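ApRick protease (Rickettsia conorii, PDB 5C9B) probably acts as an aspartic-type endopeptidase, this chain being the retropepsin-like protease domain of a longer membrane protein. Local coordinates at residues I32-D37 and S104-S109; A40-L45 and K93-L98; E10-R15 and K121-L126. All coordinates share one frame; numbering follows the deposited sequence.

Contact 1: I32-D37 and S104-S109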
ATOM      1  N   ILE B  32       2.953  17.740  22.133  1.00 45.53           N
ATOM      2  CA  ILE B  32       3.713  17.181  23.254  1.00 41.44           C
ATOM      3  C   ILE B  32       4.927  16.543  22.650  1.00 36.69           C
ATOM      4  O   ILE B  32       4.827  15.988  21.568  1.00 42.67           O
ATOM      5  CB  ILE B  32       2.916  16.102  24.020  1.00 46.43           C
ATOM      6  CG1 ILE B  32       1.558  16.637  24.495  1.00 45.34           C
ATOM      7  CG2 ILE B  32       3.734  15.548  25.205  1.00 57.83           C
ATOM      8  CD1 ILE B  32       1.604  17.650  25.617  1.00 57.12           C
ATOM      9  N   LYS B  33       6.066  16.578  23.347  1.00 50.71           N
ATOM     10  CA  LYS B  33       7.310  15.969  22.844  1.00 46.59           C
ATOM     11  C   LYS B  33       7.483  14.614  23.536  1.00 51.26           C
ATOM     12  O   LYS B  33       7.330  14.502  24.745  1.00 42.97           O
ATOM     13  CB  LYS B  33       8.501  16.869  23.161  1.00 70.90           C
ATOM     14  CG  LYS B  33       8.592  18.202  22.431  1.00 81.61           C
ATOM     15  CD  LYS B  33       9.745  19.024  23.022  1.00112.81           C
ATOM     16  CE  LYS B  33      10.652  19.693  21.985  1.00132.66           C
ATOM     17  NZ  LYS B  33      11.157  18.823  20.875  1.00132.74           N
ATOM     18  N   PHE B  34       7.815  13.581  22.783  1.00 43.25           N
ATOM     19  CA  PHE B  34       8.039  12.306  23.381  1.00 39.20           C
ATOM     20  C   PHE B  34       9.402  11.746  23.071  1.00 45.69           C
ATOM     21  O   PHE B  34       9.979  12.007  21.996  1.00 43.66           O
ATOM     22  CB  PHE B  34       7.012  11.309  22.844  1.00 40.20           C
ATOM     23  CG  PHE B  34       5.623  11.557  23.330  1.00 39.93           C
ATOM     24  CD1 PHE B  34       5.207  11.100  24.548  1.00 40.71           C
ATOM     25  CD2 PHE B  34       4.730  12.222  22.558  1.00 43.32           C
ATOM     26  CE1 PHE B  34       3.931  11.345  25.003  1.00 38.75           C
ATOM     27  CE2 PHE B  34       3.431  12.426  22.992  1.00 51.76           C
ATOM     28  CZ  PHE B  34       3.033  11.978  24.203  1.00 39.63           C
HETATM   29  N   MSE B  35       9.872  10.895  23.975  1.00 39.91           N
HETATM   30  CA  MSE B  35      10.972  10.042  23.669  1.00 41.15           C
HETATM   31  C   MSE B  35      10.392   8.666  23.555  1.00 45.87           C
HETATM   32  O   MSE B  35       9.602   8.288  24.358  1.00 45.57           O
HETATM   33  CB  MSE B  35      11.958  10.158  24.810  1.00 39.43           C
HETATM   34  CG  MSE B  35      13.241   9.443  24.448  1.00 50.79           C
HETATM   35 SE   MSE B  35      14.664   9.732  25.797  1.00 59.82          SE
HETATM   36  CE  MSE B  35      13.920   8.763  27.340  1.00 72.15           C
ATOM     37  N   VAL B  36      10.817   7.888  22.566  1.00 42.71           N
ATOM     38  CA  VAL B  36      10.290   6.550  22.379  1.00 41.80           C
ATOM     39  C   VAL B  36      10.951   5.603  23.342  1.00 49.36           C
ATOM     40  O   VAL B  36      12.180   5.659  23.502  1.00 42.11           O
ATOM     41  CB  VAL B  36      10.592   6.038  20.948  1.00 46.46           C
ATOM     42  CG1 VAL B  36      10.352   4.521  20.817  1.00 47.03           C
ATOM     43  CG2 VAL B  36       9.756   6.803  19.927  1.00 50.28           C
ATOM     44  N   ASP B  37      10.148   4.722  23.942  1.00 44.95           N
ATOM     45  CA  ASP B  37      10.638   3.694  24.855  1.00 45.41           C
ATOM     46  C   ASP B  37      10.010   2.321  24.477  1.00 48.12           C
ATOM     47  O   ASP B  37       8.835   2.092  24.689  1.00 53.53           O
ATOM     48  CB  ASP B  37      10.363   4.081  26.319  1.00 50.38           C
ATOM     49  CG  ASP B  37      10.997   3.066  27.348  1.00 53.60           C
ATOM     50  OD1 ASP B  37      11.735   2.143  26.916  1.00 80.82           O
ATOM     51  OD2 ASP B  37      10.760   3.202  28.579  1.00 71.70           O
ATOM     52  N   SER B 104       8.149  12.990  28.311  1.00 45.93           N
ATOM     53  CA  SER B 104       7.128  11.967  28.309  1.00 41.66           C
ATOM     54  C   SER B 104       7.577  10.867  27.362  1.00 41.15           C
ATOM     55  O   SER B 104       8.350  11.106  26.441  1.00 40.76           O
ATOM     56  CB  SER B 104       5.771  12.553  27.894  1.00 43.64           C
ATOM     57  OG  SER B 104       5.347  13.547  28.842  1.00 44.94           O
ATOM     58  N   LEU B 105       7.105   9.659  27.634  1.00 38.11           N
ATOM     59  CA  LEU B 105       7.521   8.451  26.926  1.00 40.87           C
ATOM     60  C   LEU B 105       6.365   7.841  26.145  1.00 47.57           C
ATOM     61  O   LEU B 105       5.225   7.737  26.618  1.00 47.64           O
ATOM     62  CB  LEU B 105       8.014   7.416  27.911  1.00 37.80           C
ATOM     63  CG  LEU B 105       9.190   7.774  28.836  1.00 48.37           C
ATOM     64  CD1 LEU B 105       9.606   6.619  29.741  1.00 47.38           C
ATOM     65  CD2 LEU B 105      10.403   8.156  28.031  1.00 47.43           C
ATOM     66  N   LEU B 106       6.688   7.407  24.951  1.00 47.83           N
ATOM     67  CA  LEU B 106       5.739   6.795  24.040  1.00 40.46           C
ATOM     68  C   LEU B 106       6.124   5.331  23.964  1.00 40.30           C
ATOM     69  O   LEU B 106       7.251   5.030  23.570  1.00 36.53           O
ATOM     70  CB  LEU B 106       6.013   7.392  22.693  1.00 39.81           C
ATOM     71  CG  LEU B 106       4.997   7.118  21.644  1.00 55.99           C
ATOM     72  CD1 LEU B 106       3.761   7.846  22.106  1.00 69.64           C
ATOM     73  CD2 LEU B 106       5.501   7.703  20.337  1.00 58.07           C
ATOM     74  N   GLY B 107       5.205   4.434  24.286  1.00 51.52           N
ATOM     75  CA  GLY B 107       5.473   3.006  24.263  1.00 48.66           C
ATOM     76  C   GLY B 107       4.873   2.264  23.111  1.00 48.61           C
ATOM     77  O   GLY B 107       4.390   2.852  22.172  1.00 51.19           O
HETATM   78  N   MSE B 108       4.911   0.939  23.216  1.00 52.05           N
HETATM   79  CA  MSE B 108       4.578   0.058  22.138  1.00 44.09           C
HETATM   80  C   MSE B 108       3.108  -0.060  21.867  1.00 50.08           C
HETATM   81  O   MSE B 108       2.710  -0.328  20.745  1.00 64.32           O
HETATM   82  CB  MSE B 108       5.042  -1.343  22.535  1.00 57.39           C
HETATM   83  CG  MSE B 108       6.564  -1.492  22.578  1.00 72.75           C
HETATM   84 SE   MSE B 108       7.389  -1.014  20.839  1.00 90.43          SE
HETATM   85  CE  MSE B 108       8.095   0.751  21.281  1.00102.14           C
ATOM     86  N   SER B 109       2.280   0.091  22.885  1.00 49.34           N
ATOM     87  CA  SER B 109       0.826  -0.012  22.706  1.00 42.45           C
ATOM     88  C   SER B 109       0.333   1.005  21.669  1.00 50.09           C
ATOM     89  O   SER B 109      -0.598   0.748  20.991  1.00 64.41           O
ATOM     90  CB  SER B 109       0.105   0.251  24.040  1.00 46.99           C
ATOM     91  OG  SER B 109       0.767  -0.401  25.134  1.00 69.43           O
TER
HETATM   92  O   HOH W   1       7.378  15.609  27.236  1.00 45.30           O
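The Asp-Thr-Gly signature of aspartic proteases begins here at Asp-37, and strand 30-36 leading into it pairs in parallel with strand 104-106 of the Leu-Leu-Gly segment, an arrangement consistent with the psi-shaped template of retropepsins. Selenomethionine Met-35 N donates to Ser-104 O (2.9 Å), and Leu-106 N returns a bond to Met-35 O. Asp-37 N then reaches Leu-106 O, nearly straight at 173°. Farther back, a water replaces a direct link, donating to Lys-33 O and accepting from Ser-104 N.

The aromatic ring of Phe-34 lies between two aliphatic groups: Leu-106 CD1 sits over the centre of one face, and Ile-32 CG2 covers the opposite face toward the rim. Ser-104 CB meets Phe-34 CE1 at 3.6 Å, while the Ser-104 hydroxyl is engaged elsewhere, by Asp-49 and the backbone N of Thr-46. On the other side of the sheet Met-35 and Leu-105 run side by side; the bend at the end of the Met-35 chain (chi3 68°) sets CE 3.6 Å from Leu-105 CD2. The other Leu-105 branch, CD1, comes 3.8 Å from Asp-37 OD2, whereas Asp-37 OD1 is bonded to the backbone N of Gly-39. Past the N-cap residue Gly-107, the doubly bent selenomethionine Met-108 brings CE to 3.7 Å from Asp-37 O.

Asp-37 is presumably the catalytic aspartate by its place in the signature; the bonds at its backbone N and at OD1 limit rotation of the side chain and should hold the carboxylate in a set direction.

Contact 2: A40-L45 and K93-L98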
ATOM      1  N   ALA B  40       8.541   0.262  27.255  1.00 56.93           N
ATOM      2  CA  ALA B  40       7.247   0.661  27.792  1.00 49.88           C
ATOM      3  C   ALA B  40       6.124   0.068  26.959  1.00 44.26           C
ATOM      4  O   ALA B  40       6.279  -0.267  25.788  1.00 52.45           O
ATOM      5  CB  ALA B  40       7.138   2.181  27.823  1.00 53.39           C
ATOM      6  N   SER B  41       4.982  -0.061  27.567  1.00 41.82           N
ATOM      7  CA  SER B  41       3.813  -0.381  26.817  1.00 58.34           C
ATOM      8  C   SER B  41       3.006   0.931  26.581  1.00 53.40           C
ATOM      9  O   SER B  41       2.974   1.481  25.498  1.00 72.40           O
ATOM     10  CB  SER B  41       2.999  -1.435  27.573  1.00 48.09           C
ATOM     11  OG  SER B  41       2.701  -0.980  28.905  1.00 64.53           O
ATOM     12  N   ASP B  42       2.261   1.287  27.600  1.00 54.84           N
ATOM     13  CA  ASP B  42       1.538   2.521  27.830  1.00 48.77           C
ATOM     14  C   ASP B  42       2.311   3.840  27.592  1.00 52.35           C
ATOM     15  O   ASP B  42       3.529   3.857  27.669  1.00 53.50           O
ATOM     16  CB  ASP B  42       1.476   2.456  29.350  1.00 62.55           C
ATOM     17  CG  ASP B  42       0.315   3.016  29.871  1.00 71.94           C
ATOM     18  OD1 ASP B  42      -0.646   3.135  29.076  1.00 94.61           O
ATOM     19  OD2 ASP B  42       0.360   3.296  31.085  1.00 62.49           O
ATOM     20  N   ILE B  43       1.626   4.956  27.401  1.00 51.00           N
ATOM     21  CA  ILE B  43       2.283   6.287  27.435  1.00 43.08           C
ATOM     22  C   ILE B  43       2.537   6.763  28.867  1.00 47.59           C
ATOM     23  O   ILE B  43       1.672   6.650  29.695  1.00 54.71           O
ATOM     24  CB  ILE B  43       1.409   7.347  26.759  1.00 42.44           C
ATOM     25  CG1 ILE B  43       1.552   7.224  25.259  1.00 44.59           C
ATOM     26  CG2 ILE B  43       1.788   8.740  27.185  1.00 50.55           C
ATOM     27  CD1 ILE B  43       0.678   8.157  24.454  1.00 50.26           C
ATOM     28  N   ALA B  44       3.727   7.316  29.139  1.00 45.39           N
ATOM     29  CA  ALA B  44       4.066   7.835  30.466  1.00 39.57           C
ATOM     30  C   ALA B  44       4.208   9.309  30.374  1.00 39.07           C
ATOM     31  O   ALA B  44       5.173   9.774  29.821  1.00 41.58           O
ATOM     32  CB  ALA B  44       5.361   7.211  30.994  1.00 34.97           C
ATOM     33  N   LEU B  45       3.213  10.049  30.855  1.00 49.92           N
ATOM     34  CA  LEU B  45       3.247  11.525  30.804  1.00 49.02           C
ATOM     35  C   LEU B  45       3.857  12.114  32.065  1.00 38.11           C
ATOM     36  O   LEU B  45       3.644  11.605  33.158  1.00 48.41           O
ATOM     37  CB  LEU B  45       1.854  12.082  30.731  1.00 49.01           C
ATOM     38  CG  LEU B  45       1.009  11.992  29.516  1.00 50.37           C
ATOM     39  CD1 LEU B  45      -0.325  12.596  29.890  1.00 54.75           C
ATOM     40  CD2 LEU B  45       1.634  12.761  28.381  1.00 53.45           C
ATOM     41  N   LYS B  93      -4.012   4.711  25.964  1.00 52.10           N
ATOM     42  CA  LYS B  93      -3.767   4.450  27.354  1.00 56.17           C
ATOM     43  C   LYS B  93      -2.514   5.122  27.826  1.00 46.05           C
ATOM     44  O   LYS B  93      -1.485   5.171  27.126  1.00 48.97           O
ATOM     45  CB  LYS B  93      -3.687   2.939  27.600  1.00 54.65           C
ATOM     46  CG  LYS B  93      -5.084   2.332  27.752  1.00 93.46           C
ATOM     47  CD  LYS B  93      -5.785   2.030  26.434  1.00127.08           C
ATOM     48  CE  LYS B  93      -7.282   1.829  26.642  1.00131.06           C
ATOM     49  NZ  LYS B  93      -7.750   0.631  25.890  1.00139.05           N
ATOM     50  N   GLY B  94      -2.597   5.663  29.031  1.00 40.02           N
ATOM     51  CA  GLY B  94      -1.408   6.226  29.620  1.00 47.55           C
ATOM     52  C   GLY B  94      -1.459   6.234  31.111  1.00 44.18           C
ATOM     53  O   GLY B  94      -2.385   5.732  31.718  1.00 45.71           O
ATOM     54  N   HIS B  95      -0.450   6.829  31.704  1.00 47.14           N
ATOM     55  CA  HIS B  95      -0.507   7.111  33.092  1.00 45.04           C
ATOM     56  C   HIS B  95       0.391   8.273  33.322  1.00 54.85           C
ATOM     57  O   HIS B  95       1.271   8.512  32.467  1.00 46.75           O
ATOM     58  CB  HIS B  95      -0.028   5.915  33.870  1.00 38.62           C
ATOM     59  CG  HIS B  95       1.385   5.564  33.594  1.00 48.00           C
ATOM     60  ND1 HIS B  95       1.759   4.809  32.519  1.00 50.50           N
ATOM     61  CD2 HIS B  95       2.522   5.865  34.253  1.00 48.01           C
ATOM     62  CE1 HIS B  95       3.057   4.614  32.548  1.00 38.96           C
ATOM     63  NE2 HIS B  95       3.547   5.272  33.575  1.00 48.47           N
ATOM     64  N   VAL B  96       0.174   8.986  34.445  1.00 47.52           N
ATOM     65  CA  VAL B  96       1.073  10.095  34.840  1.00 52.30           C
ATOM     66  C   VAL B  96       1.885   9.780  36.095  1.00 54.32           C
ATOM     67  O   VAL B  96       1.332   9.464  37.141  1.00 55.73           O
ATOM     68  CB  VAL B  96       0.401  11.534  34.831  1.00 60.02           C
ATOM     69  CG1 VAL B  96      -1.094  11.511  34.656  1.00 60.00           C
ATOM     70  CG2 VAL B  96       0.784  12.345  36.046  1.00 55.81           C
ATOM     71  N   GLY B  97       3.215   9.886  35.945  1.00 85.44           N
ATOM     72  CA  GLY B  97       4.190   9.228  36.796  1.00 72.50           C
ATOM     73  C   GLY B  97       4.886  10.196  37.728  1.00114.01           C
ATOM     74  O   GLY B  97       5.424  11.213  37.272  1.00112.79           O
ATOM     75  N   LEU B  98       4.871   9.846  39.026  1.00 88.05           N
ATOM     76  CA  LEU B  98       5.572  10.548  40.131  1.00 92.96           C
ATOM     77  C   LEU B  98       7.080  10.589  40.010  1.00 95.85           C
ATOM     78  O   LEU B  98       7.735  11.252  40.833  1.00 80.76           O
ATOM     79  CB  LEU B  98       5.368   9.818  41.466  1.00 95.36           C
ATOM     80  CG  LEU B  98       4.072   9.788  42.270  1.00117.85           C
ATOM     81  CD1 LEU B  98       4.423   9.253  43.668  1.00 97.53           C
ATOM     82  CD2 LEU B  98       3.392  11.156  42.296  1.00 72.44           C
TER
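Asp-42, just ahead of strand 43-45, meets His-95 of the parallel strand 88-97 within the mixed sheet of the retropepsin-like fold. His-95 ND1 donates to Asp-42 OD2 in a very short bond, modelled at 2.5 Å, a value to be read with caution. The oxygen lies near the ring plane at its edge, but the imidazole approaches OD2 from above the carboxylate plane, the two flat groups being turned 23° apart. With CG of His-95 between its backbone N and carbonyl carbon (chi1 62°), the ring folds back over strand 43-45, and Ala-44 CA lies over one face, 4.2 Å from the ring centroid, in a CH-pi contact. The ring also stacks with that of Tyr-66, and Arg-64 gives Asp-42 OD2 a second, long and weak ionic partner.

The backbone of His-95 is gripped at both ends: its N binds Ile-43 O (2.9 Å), and its carbonyl accepts from Leu-45 N. Leu-45 lies on the other face of the sheet from His-95, where it packs against Val-96 and, beyond the pair, Ile-78 and Leu-53. The ladder ends weakly, with Gly-97 N 3.3 Å from Leu-45 O.

Contact 3: E10-R15 and K121-L126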
ATOM      1  N   GLU B  10       3.976   7.863   5.516  1.00 40.18           N
ATOM      2  CA  GLU B  10       5.139   7.213   6.133  1.00 43.14           C
ATOM      3  C   GLU B  10       5.845   8.285   6.931  1.00 45.06           C
ATOM      4  O   GLU B  10       6.060   9.386   6.417  1.00 45.80           O
ATOM      5  CB  GLU B  10       6.086   6.701   5.055  1.00 48.36           C
ATOM      6  CG  GLU B  10       7.234   5.881   5.635  1.00 58.69           C
ATOM      7  CD  GLU B  10       7.838   4.906   4.611  1.00 73.30           C
ATOM      8  OE1 GLU B  10       8.878   5.243   4.012  1.00 57.71           O
ATOM      9  OE2 GLU B  10       7.270   3.805   4.381  1.00 83.27           O
ATOM     10  N   ILE B  11       6.208   7.980   8.163  1.00 49.32           N
ATOM     11  CA  ILE B  11       7.007   8.884   8.973  1.00 39.59           C
ATOM     12  C   ILE B  11       8.285   8.167   9.273  1.00 38.73           C
ATOM     13  O   ILE B  11       8.248   7.048   9.686  1.00 36.73           O
ATOM     14  CB  ILE B  11       6.354   9.155  10.332  1.00 41.52           C
ATOM     15  CG1 ILE B  11       5.189  10.087  10.131  1.00 49.35           C
ATOM     16  CG2 ILE B  11       7.339   9.830  11.274  1.00 47.44           C
ATOM     17  CD1 ILE B  11       4.208  10.143  11.276  1.00 59.44           C
ATOM     18  N   ILE B  12       9.420   8.848   9.134  1.00 48.82           N
ATOM     19  CA  ILE B  12      10.720   8.254   9.481  1.00 40.49           C
ATOM     20  C   ILE B  12      11.476   9.094  10.463  1.00 35.71           C
ATOM     21  O   ILE B  12      11.557  10.304  10.321  1.00 41.33           O
ATOM     22  CB  ILE B  12      11.592   8.103   8.246  1.00 43.20           C
ATOM     23  CG1 ILE B  12      10.900   7.185   7.247  1.00 47.49           C
ATOM     24  CG2 ILE B  12      12.977   7.609   8.624  1.00 43.43           C
ATOM     25  CD1 ILE B  12      11.695   7.036   5.974  1.00 55.15           C
ATOM     26  N   ILE B  13      12.010   8.453  11.478  1.00 44.06           N
ATOM     27  CA  ILE B  13      12.768   9.150  12.465  1.00 46.44           C
ATOM     28  C   ILE B  13      14.148   8.555  12.603  1.00 48.87           C
ATOM     29  O   ILE B  13      14.292   7.364  12.747  1.00 48.27           O
ATOM     30  CB  ILE B  13      12.072   9.091  13.806  1.00 49.12           C
ATOM     31  CG1 ILE B  13      10.683   9.664  13.677  1.00 50.86           C
ATOM     32  CG2 ILE B  13      12.844   9.941  14.825  1.00 56.03           C
ATOM     33  CD1 ILE B  13       9.744   9.044  14.655  1.00 74.39           C
ATOM     34  N   ALA B  14      15.151   9.410  12.583  1.00 47.34           N
ATOM     35  CA  ALA B  14      16.512   8.973  12.770  1.00 49.02           C
ATOM     36  C   ALA B  14      16.889   9.014  14.249  1.00 47.23           C
ATOM     37  O   ALA B  14      16.542   9.948  14.995  1.00 50.32           O
ATOM     38  CB  ALA B  14      17.450   9.853  11.956  1.00 50.35           C
ATOM     39  N   ARG B  15      17.638   8.013  14.655  1.00 43.69           N
ATOM     40  CA  ARG B  15      18.061   7.883  16.044  1.00 43.70           C
ATOM     41  C   ARG B  15      18.941   9.037  16.398  1.00 37.85           C
ATOM     42  O   ARG B  15      19.864   9.303  15.674  1.00 39.20           O
ATOM     43  CB  ARG B  15      18.866   6.599  16.205  1.00 38.70           C
ATOM     44  CG  ARG B  15      18.967   6.163  17.648  1.00 58.10           C
ATOM     45  CD  ARG B  15      19.817   4.904  17.826  1.00 47.47           C
ATOM     46  NE  ARG B  15      19.174   3.733  17.245  1.00 50.85           N
ATOM     47  CZ  ARG B  15      18.231   3.005  17.847  1.00 54.73           C
ATOM     48  NH1 ARG B  15      17.782   3.314  19.059  1.00 50.91           N
ATOM     49  NH2 ARG B  15      17.726   1.963  17.227  1.00 50.43           N
ATOM     50  N   LYS B 121      18.664  -0.477  12.021  1.00119.52           N
ATOM     51  CA  LYS B 121      19.822   0.335  12.265  1.00117.16           C
ATOM     52  C   LYS B 121      19.295   1.437  13.157  1.00 99.21           C
ATOM     53  O   LYS B 121      18.856   1.166  14.308  1.00 76.26           O
ATOM     54  CB  LYS B 121      20.450   0.824  10.953  1.00134.51           C
ATOM     55  CG  LYS B 121      21.367  -0.215  10.323  1.00143.42           C
ATOM     56  CD  LYS B 121      21.346  -0.144   8.806  1.00137.98           C
ATOM     57  CE  LYS B 121      21.785   1.223   8.303  1.00169.95           C
ATOM     58  NZ  LYS B 121      21.845   1.266   6.818  1.00163.97           N
ATOM     59  N   ASP B 122      19.240   2.635  12.587  1.00 63.29           N
ATOM     60  CA  ASP B 122      18.997   3.825  13.323  1.00 74.45           C
ATOM     61  C   ASP B 122      17.838   4.594  12.740  1.00 60.29           C
ATOM     62  O   ASP B 122      17.831   5.789  12.802  1.00 55.02           O
ATOM     63  CB  ASP B 122      20.280   4.654  13.305  1.00 73.81           C
ATOM     64  CG  ASP B 122      21.426   3.939  14.025  1.00 93.00           C
ATOM     65  OD1 ASP B 122      21.115   3.137  14.970  1.00 55.32           O
ATOM     66  OD2 ASP B 122      22.610   4.158  13.636  1.00 72.08           O
ATOM     67  N   LEU B 123      16.872   3.885  12.177  1.00 52.15           N
ATOM     68  CA  LEU B 123      15.676   4.478  11.619  1.00 54.00           C
ATOM     69  C   LEU B 123      14.496   3.786  12.211  1.00 43.54           C
ATOM     70  O   LEU B 123      14.538   2.592  12.374  1.00 48.90           O
ATOM     71  CB  LEU B 123      15.624   4.305  10.120  1.00 54.25           C
ATOM     72  CG  LEU B 123      16.798   4.947   9.391  1.00 51.44           C
ATOM     73  CD1 LEU B 123      16.560   4.647   7.933  1.00 51.94           C
ATOM     74  CD2 LEU B 123      16.947   6.460   9.642  1.00 45.71           C
ATOM     75  N   LEU B 124      13.509   4.579  12.616  1.00 44.39           N
ATOM     76  CA  LEU B 124      12.219   4.117  13.047  1.00 41.85           C
ATOM     77  C   LEU B 124      11.242   4.541  11.989  1.00 45.75           C
ATOM     78  O   LEU B 124      11.120   5.749  11.624  1.00 46.00           O
ATOM     79  CB  LEU B 124      11.847   4.744  14.387  1.00 43.86           C
ATOM     80  CG  LEU B 124      10.377   4.777  14.761  1.00 55.96           C
ATOM     81  CD1 LEU B 124       9.797   3.404  14.732  1.00 78.88           C
ATOM     82  CD2 LEU B 124      10.206   5.301  16.157  1.00 71.51           C
ATOM     83  N   ILE B 125      10.523   3.563  11.476  1.00 45.60           N
ATOM     84  CA  ILE B 125       9.694   3.828  10.322  1.00 38.61           C
ATOM     85  C   ILE B 125       8.305   3.482  10.615  1.00 40.61           C
ATOM     86  O   ILE B 125       8.019   2.358  11.030  1.00 45.09           O
ATOM     87  CB  ILE B 125      10.151   3.044   9.108  1.00 45.66           C
ATOM     88  CG1 ILE B 125      11.614   3.408   8.821  1.00 48.42           C
ATOM     89  CG2 ILE B 125       9.257   3.409   7.922  1.00 47.72           C
ATOM     90  CD1 ILE B 125      12.350   2.532   7.821  1.00 56.78           C
ATOM     91  N   LEU B 126       7.421   4.431  10.352  1.00 40.22           N
ATOM     92  CA  LEU B 126       6.030   4.226  10.635  1.00 44.81           C
ATOM     93  C   LEU B 126       5.196   4.456   9.418  1.00 43.05           C
ATOM     94  O   LEU B 126       5.339   5.476   8.754  1.00 60.14           O
ATOM     95  CB  LEU B 126       5.533   5.177  11.722  1.00 41.81           C
ATOM     96  CG  LEU B 126       6.228   5.086  13.048  1.00 49.32           C
ATOM     97  CD1 LEU B 126       5.930   6.347  13.865  1.00 51.54           C
ATOM     98  CD2 LEU B 126       5.766   3.838  13.774  1.00 52.42           C
TER
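Ile-13 and Leu-124 lie side by side at the middle of an antiparallel ladder between strands 2-14 and 123-129, with Ile-13 CD1 4.1 Å from Leu-124 CD2. Phe-21 packs against both, with Phe-117 of the adjoining strand 116-120 beside Leu-124 and Leu-126. On the other face the CG1 atoms of Ile-12 and Ile-125 are 4.2 Å apart, and Leu-123 lays CD2 against Ala-14 CB. Strand 2-14 continues the sheet into the second subunit, while Ile-12 and Ile-125 pack against Ile-125 and Ile-12 of the third, whose Arg-118 salt-bridges Glu-10.

Two hydrogen-bonded pairs hold the backbones, Ile-11 with Leu-126 (Ile-11 N to Leu-126 O 2.7 Å) and Ile-13 with Leu-124. Glu-10 lays CG and CD against Ile-125 CG2, its OE2 bonded to Asn-127.

The other end closes in a charged pair. Arg-15 N bonds to Asp-122 O; with CG opposite that N (chi1 -162°), the chain bends at chi3 (-68°), NH1 holding Gly-19 O. Arg-15 NE salt-bridges Asp-122 OD1 (3.0 Å) from above the carboxylate plane, while OD1 lies at the guanidinium edge, near its plane. Arg-15 NH2 donates almost straight to Lys-121 O, 3.2 Å away.

From the N terminus, the chain enters contact 3 first, at 10-15, and leaves it last, at 121-126, so this contact closes a loop around the other two. Inside it, contact 1 opens at 32-37 and closes at 104-109, enclosing contact 2, which joins 40-45 to 93-98; the three nest without crossing. Contacts 1 and 2 are neighbours in one sheet: strand 104-106 bridges them, with Leu-105 N 2.9 Å from Ala-44 O in a probable hydrogen bond. Contact 3 builds the separate terminal sheet and touches contact 1 through Leu-124 and Val-36, while contact 2 lies across the chain's centre, about 12 Å away at the nearest atoms.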